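Local coordinates for protein trans-2-enoyl-CoA reductase [NADH] (Treponema denticola ATCC 35405, PDB 4GGO) that reduces the carbon-carbon double bond of trans-2-enoyl-CoA substrates such as crotonyl-CoA, using NADH, in bacterial fatty acid synthesis, at residues A[34-39]-A[108-113]; A[115-120]-A[127-132]. All coordinates share one frame; numbering follows the deposited sequence.

In the fold
The two contacts lie in series along the chain, with centres about 23 Å apart, in a Rossmann-type fold built on a parallel sheet. Interaction 1 ties helix 21-38 to the end of helix 95-110 at the surface, away from the annotated sites. After that helix the chain turns through a short loop into strand 114-118, at one border of the sheet, where interaction 2 begins by packing the strand against helix 124-136. Alternate residues of the strand serve its two faces: Thr116 and Asp118 touch helix 95-110, and Ile117 meets helix 124-136. The first contact is thus peripheral, whereas the second is buried and its strand segment runs on to Asp120, which binds NAD(+).

Interaction 1. Residues A[34-39]-A[108-113]; sequences YTKKRI and KREGLY
Lys36 and Glu110 reach toward each other from opposite directions and close a salt bridge, Lys36 NZ to Glu110 OE2 at 3.0 Å. Their CA atoms are 12.0 Å apart, so two long charged side chains suit the gap. The ammonium group does not share itself evenly between the carboxylate oxygens: Glu110 OE1 is 3.8 Å from Lys36 NZ, and OE2 is approached from above the carboxylate plane, 61° out of it. Lys36 CE follows its nitrogen in, 3.3 Å from Glu110 OE2. The lysine runs extended as far as CE and bends only at its last torsion (chi4 -64°), which swings NZ onto the acid. Both residues are exposed, so solvent probably weakens the attraction. The contact joins helix 21-38, which precedes strand 52-56, to helix 95-110, which leads into edge strand 114-118 of the Rossmann-type sheet. The partial negative charge at a C-terminal helix end probably favours a cation such as Lys36, whereas an acid at the last turn is probably disfavoured by the helix dipole, which Lys36 would help to offset. Just beyond Glu110, Gly111 finishes the helix in a Schellman motif, with Gly111 N bonded to Lys108 O at 3.1 Å; its positive phi of 84° favours glycine. Helix 61-74 is touched from both segments: Thr35 touches Ile68, Glu110 lies on Phe72, and Leu112 lies on Ala71.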
# COMPACT_ATOMS: atom_id res chain seq x y z
N TYR A 34 -8.22 6.09 14.67
CA TYR A 34 -7.13 5.31 15.23
C TYR A 34 -5.86 6.15 15.31
O TYR A 34 -5.16 6.13 16.32
CB TYR A 34 -6.85 4.06 14.39
CG TYR A 34 -5.66 3.27 14.90
CD1 TYR A 34 -5.82 2.33 15.92
CD2 TYR A 34 -4.39 3.46 14.38
CE1 TYR A 34 -4.74 1.61 16.39
CE2 TYR A 34 -3.30 2.75 14.85
CZ TYR A 34 -3.48 1.83 15.86
OH TYR A 34 -2.41 1.11 16.33
N THR A 35 -5.57 6.88 14.24
CA THR A 35 -4.37 7.70 14.16
C THR A 35 -4.31 8.75 15.26
O THR A 35 -3.25 9.00 15.84
CB THR A 35 -4.25 8.39 12.78
OG1 THR A 35 -4.28 7.40 11.75
CG2 THR A 35 -2.96 9.18 12.68
N LYS A 36 -5.45 9.37 15.56
CA LYS A 36 -5.53 10.36 16.62
C LYS A 36 -5.25 9.74 17.98
O LYS A 36 -4.72 10.39 18.88
CB LYS A 36 -6.90 11.05 16.62
CG LYS A 36 -7.15 11.95 15.42
CD LYS A 36 -8.53 12.57 15.48
CE LYS A 36 -8.75 13.55 14.34
NZ LYS A 36 -7.83 14.71 14.42
N LYS A 37 -5.61 8.47 18.13
CA LYS A 37 -5.38 7.75 19.38
C LYS A 37 -3.98 7.15 19.43
O LYS A 37 -3.43 6.95 20.51
CB LYS A 37 -6.41 6.64 19.57
CG LYS A 37 -7.85 7.11 19.64
CD LYS A 37 -8.79 5.94 19.88
CE LYS A 37 -10.24 6.40 19.91
NZ LYS A 37 -10.46 7.45 20.94
N ARG A 38 -3.42 6.85 18.27
CA ARG A 38 -2.12 6.20 18.19
C ARG A 38 -0.98 7.21 18.27
O ARG A 38 -0.03 7.03 19.03
CB ARG A 38 -2.01 5.37 16.91
CG ARG A 38 -0.66 4.70 16.72
CD ARG A 38 -0.34 3.76 17.87
NE ARG A 38 0.92 3.06 17.68
CZ ARG A 38 2.11 3.55 18.02
NH1 ARG A 38 2.20 4.75 18.58
NH2 ARG A 38 3.21 2.84 17.81
N ILE A 39 -1.08 8.27 17.48
CA ILE A 39 -0.07 9.32 17.48
C ILE A 39 -0.47 10.42 18.45
O ILE A 39 -1.04 11.45 18.06
CB ILE A 39 0.12 9.91 16.07
CG1 ILE A 39 0.26 8.79 15.03
CG2 ILE A 39 1.33 10.83 16.03
CD1 ILE A 39 1.48 7.93 15.25
N LYS A 108 -10.32 19.20 5.43
CA LYS A 108 -10.87 20.55 5.38
C LYS A 108 -11.51 20.90 6.72
O LYS A 108 -11.38 22.02 7.21
CB LYS A 108 -11.89 20.66 4.25
CG LYS A 108 -12.17 22.08 3.77
CD LYS A 108 -13.40 22.68 4.44
CE LYS A 108 -13.79 24.00 3.79
NZ LYS A 108 -15.05 24.55 4.35
N ARG A 109 -12.19 19.93 7.31
CA ARG A 109 -12.86 20.11 8.59
C ARG A 109 -11.85 20.38 9.71
O ARG A 109 -12.14 21.11 10.66
CB ARG A 109 -13.72 18.89 8.92
CG ARG A 109 -14.50 18.99 10.22
CD ARG A 109 -15.58 17.92 10.33
NE ARG A 109 -15.04 16.57 10.21
CZ ARG A 109 -15.36 15.72 9.24
NH1 ARG A 109 -16.23 16.08 8.30
NH2 ARG A 109 -14.82 14.51 9.21
N GLU A 110 -10.67 19.78 9.59
CA GLU A 110 -9.62 19.94 10.59
C GLU A 110 -8.84 21.24 10.40
O GLU A 110 -8.10 21.67 11.28
CB GLU A 110 -8.65 18.76 10.55
CG GLU A 110 -9.26 17.44 10.99
CD GLU A 110 -9.36 17.30 12.50
OE1 GLU A 110 -8.86 18.20 13.21
OE2 GLU A 110 -9.93 16.30 12.97
N GLY A 111 -9.02 21.86 9.24
CA GLY A 111 -8.30 23.08 8.92
C GLY A 111 -6.91 22.79 8.37
O GLY A 111 -5.99 23.60 8.53
N LEU A 112 -6.76 21.64 7.73
CA LEU A 112 -5.49 21.23 7.16
C LEU A 112 -5.46 21.49 5.65
O LEU A 112 -6.48 21.35 4.97
CB LEU A 112 -5.24 19.74 7.42
CG LEU A 112 -5.18 19.28 8.88
CD1 LEU A 112 -5.07 17.76 8.94
CD2 LEU A 112 -4.02 19.94 9.61
N TYR A 113 -4.29 21.86 5.14
CA TYR A 113 -4.11 21.97 3.70
C TYR A 113 -4.05 20.58 3.08
O TYR A 113 -3.24 19.74 3.49
CB TYR A 113 -2.84 22.75 3.36
CG TYR A 113 -2.45 22.67 1.90
CD1 TYR A 113 -3.04 23.50 0.96
CD2 TYR A 113 -1.49 21.77 1.46
CE1 TYR A 113 -2.69 23.44 -0.38
CE2 TYR A 113 -1.13 21.69 0.13
CZ TYR A 113 -1.74 22.53 -0.79
OH TYR A 113 -1.38 22.45 -2.11

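Interaction 2. Residues A[115-120]-A[127-132]; sequences VTIDGD and KAQVIE
The side-chain amide of Gln129 receives the branch methyl of Ile117 at its oxygen end, with Ile117 CG2 3.5 Å from Gln129 OE1. A second flat group, the peptide between Gln129 and Val130, takes the other tip of the isoleucine: Ile117 CD1 lies 3.6 Å from Val130 N. With CG1 anti to the carbonyl carbon (chi1 -63°) and the chain extended beyond, CD1 also reaches Val130 CG2 at 3.7 Å. A beta-branched residue suits this place, since its two arms cover two parts of the helix surface at once. Gln129, exposed to solvent, combines an apolar stem beside the isoleucine with a polar end for water. No direct hydrogen bond crosses the contact; instead one water donates to Gln129 OE1 at 2.7 Å and to Asp118 O at 3.2 Å. Next along the chain, Asp120 binds NAD(+), and Asp118 OD1 accepts from the backbone N of Glu84, which is important for discriminating NADH from NADPH. Strand 114-118 borders the parallel sheet beside strand 77-82 and leads through the 119-123 loop into helix 124-136, a Rossmann beta-alpha unit, while helix 208-219 packs on that helix through Trp213, against Val130.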
# COMPACT_ATOMS: atom_id res chain seq x y z
N VAL A 115 -4.49 18.83 -0.97
CA VAL A 115 -4.81 18.85 -2.39
C VAL A 115 -4.56 17.48 -3.01
O VAL A 115 -3.50 16.89 -2.84
CB VAL A 115 -3.98 19.92 -3.14
CG1 VAL A 115 -4.10 19.73 -4.64
CG2 VAL A 115 -4.43 21.31 -2.73
N THR A 116 -5.57 16.98 -3.72
CA THR A 116 -5.45 15.69 -4.39
C THR A 116 -5.41 15.87 -5.90
O THR A 116 -6.31 16.47 -6.49
CB THR A 116 -6.62 14.76 -4.03
OG1 THR A 116 -6.68 14.60 -2.60
CG2 THR A 116 -6.45 13.40 -4.68
N ILE A 117 -4.36 15.36 -6.53
CA ILE A 117 -4.24 15.40 -7.98
C ILE A 117 -4.57 14.03 -8.58
O ILE A 117 -3.88 13.05 -8.33
CB ILE A 117 -2.84 15.84 -8.42
CG1 ILE A 117 -2.56 17.26 -7.95
CG2 ILE A 117 -2.70 15.74 -9.94
CD1 ILE A 117 -1.23 17.81 -8.41
N ASP A 118 -5.65 13.99 -9.36
CA ASP A 118 -6.12 12.74 -9.94
C ASP A 118 -5.58 12.57 -11.36
O ASP A 118 -5.84 13.40 -12.23
CB ASP A 118 -7.65 12.70 -9.94
CG ASP A 118 -8.21 11.30 -10.06
OD1 ASP A 118 -7.57 10.45 -10.72
OD2 ASP A 118 -9.29 11.04 -9.50
N GLY A 119 -4.84 11.49 -11.58
CA GLY A 119 -4.27 11.21 -12.89
C GLY A 119 -3.15 10.20 -12.83
O GLY A 119 -2.79 9.71 -11.76
N ASP A 120 -2.59 9.89 -14.00
CA ASP A 120 -1.51 8.91 -14.10
C ASP A 120 -0.20 9.47 -13.53
O ASP A 120 0.44 10.31 -14.15
CB ASP A 120 -1.31 8.48 -15.55
CG ASP A 120 -0.22 7.44 -15.72
OD1 ASP A 120 0.10 6.74 -14.74
OD2 ASP A 120 0.31 7.32 -16.84
N LYS A 127 3.15 15.07 -12.82
CA LYS A 127 4.31 15.61 -12.12
C LYS A 127 4.35 17.13 -12.24
O LYS A 127 4.70 17.83 -11.28
CB LYS A 127 5.61 15.00 -12.66
CG LYS A 127 5.83 13.54 -12.28
CD LYS A 127 7.14 13.02 -12.85
CE LYS A 127 7.39 11.58 -12.42
NZ LYS A 127 6.34 10.65 -12.91
N ALA A 128 3.97 17.64 -13.41
CA ALA A 128 3.94 19.08 -13.65
C ALA A 128 2.89 19.76 -12.77
O ALA A 128 3.12 20.85 -12.26
CB ALA A 128 3.69 19.37 -15.12
N GLN A 129 1.75 19.10 -12.61
CA GLN A 129 0.67 19.64 -11.78
C GLN A 129 1.09 19.70 -10.32
O GLN A 129 0.70 20.61 -9.58
CB GLN A 129 -0.60 18.81 -11.94
CG GLN A 129 -1.15 18.79 -13.37
CD GLN A 129 -2.46 18.04 -13.48
OE1 GLN A 129 -3.24 17.99 -12.53
NE2 GLN A 129 -2.71 17.45 -14.64
N VAL A 130 1.88 18.72 -9.89
CA VAL A 130 2.39 18.69 -8.53
C VAL A 130 3.37 19.83 -8.30
O VAL A 130 3.23 20.60 -7.35
CB VAL A 130 3.09 17.35 -8.21
CG1 VAL A 130 3.81 17.42 -6.87
CG2 VAL A 130 2.09 16.21 -8.22
N ILE A 131 4.36 19.94 -9.19
CA ILE A 131 5.35 21.01 -9.13
C ILE A 131 4.69 22.38 -9.12
O ILE A 131 5.06 23.25 -8.34
CB ILE A 131 6.32 20.92 -10.33
CG1 ILE A 131 7.15 19.64 -10.25
CG2 ILE A 131 7.23 22.14 -10.37
CD1 ILE A 131 8.02 19.40 -11.46
N GLU A 132 3.69 22.55 -9.98
CA GLU A 132 2.96 23.81 -10.08
C GLU A 132 2.26 24.17 -8.77
O GLU A 132 2.35 25.30 -8.30
CB GLU A 132 1.94 23.74 -11.22
CG GLU A 132 1.07 24.98 -11.37
CD GLU A 132 0.22 24.95 -12.62
OE1 GLU A 132 0.49 24.10 -13.50
OE2 GLU A 132 -0.72 25.76 -12.72
O HOH W 1 -5.44 16.54 -12.85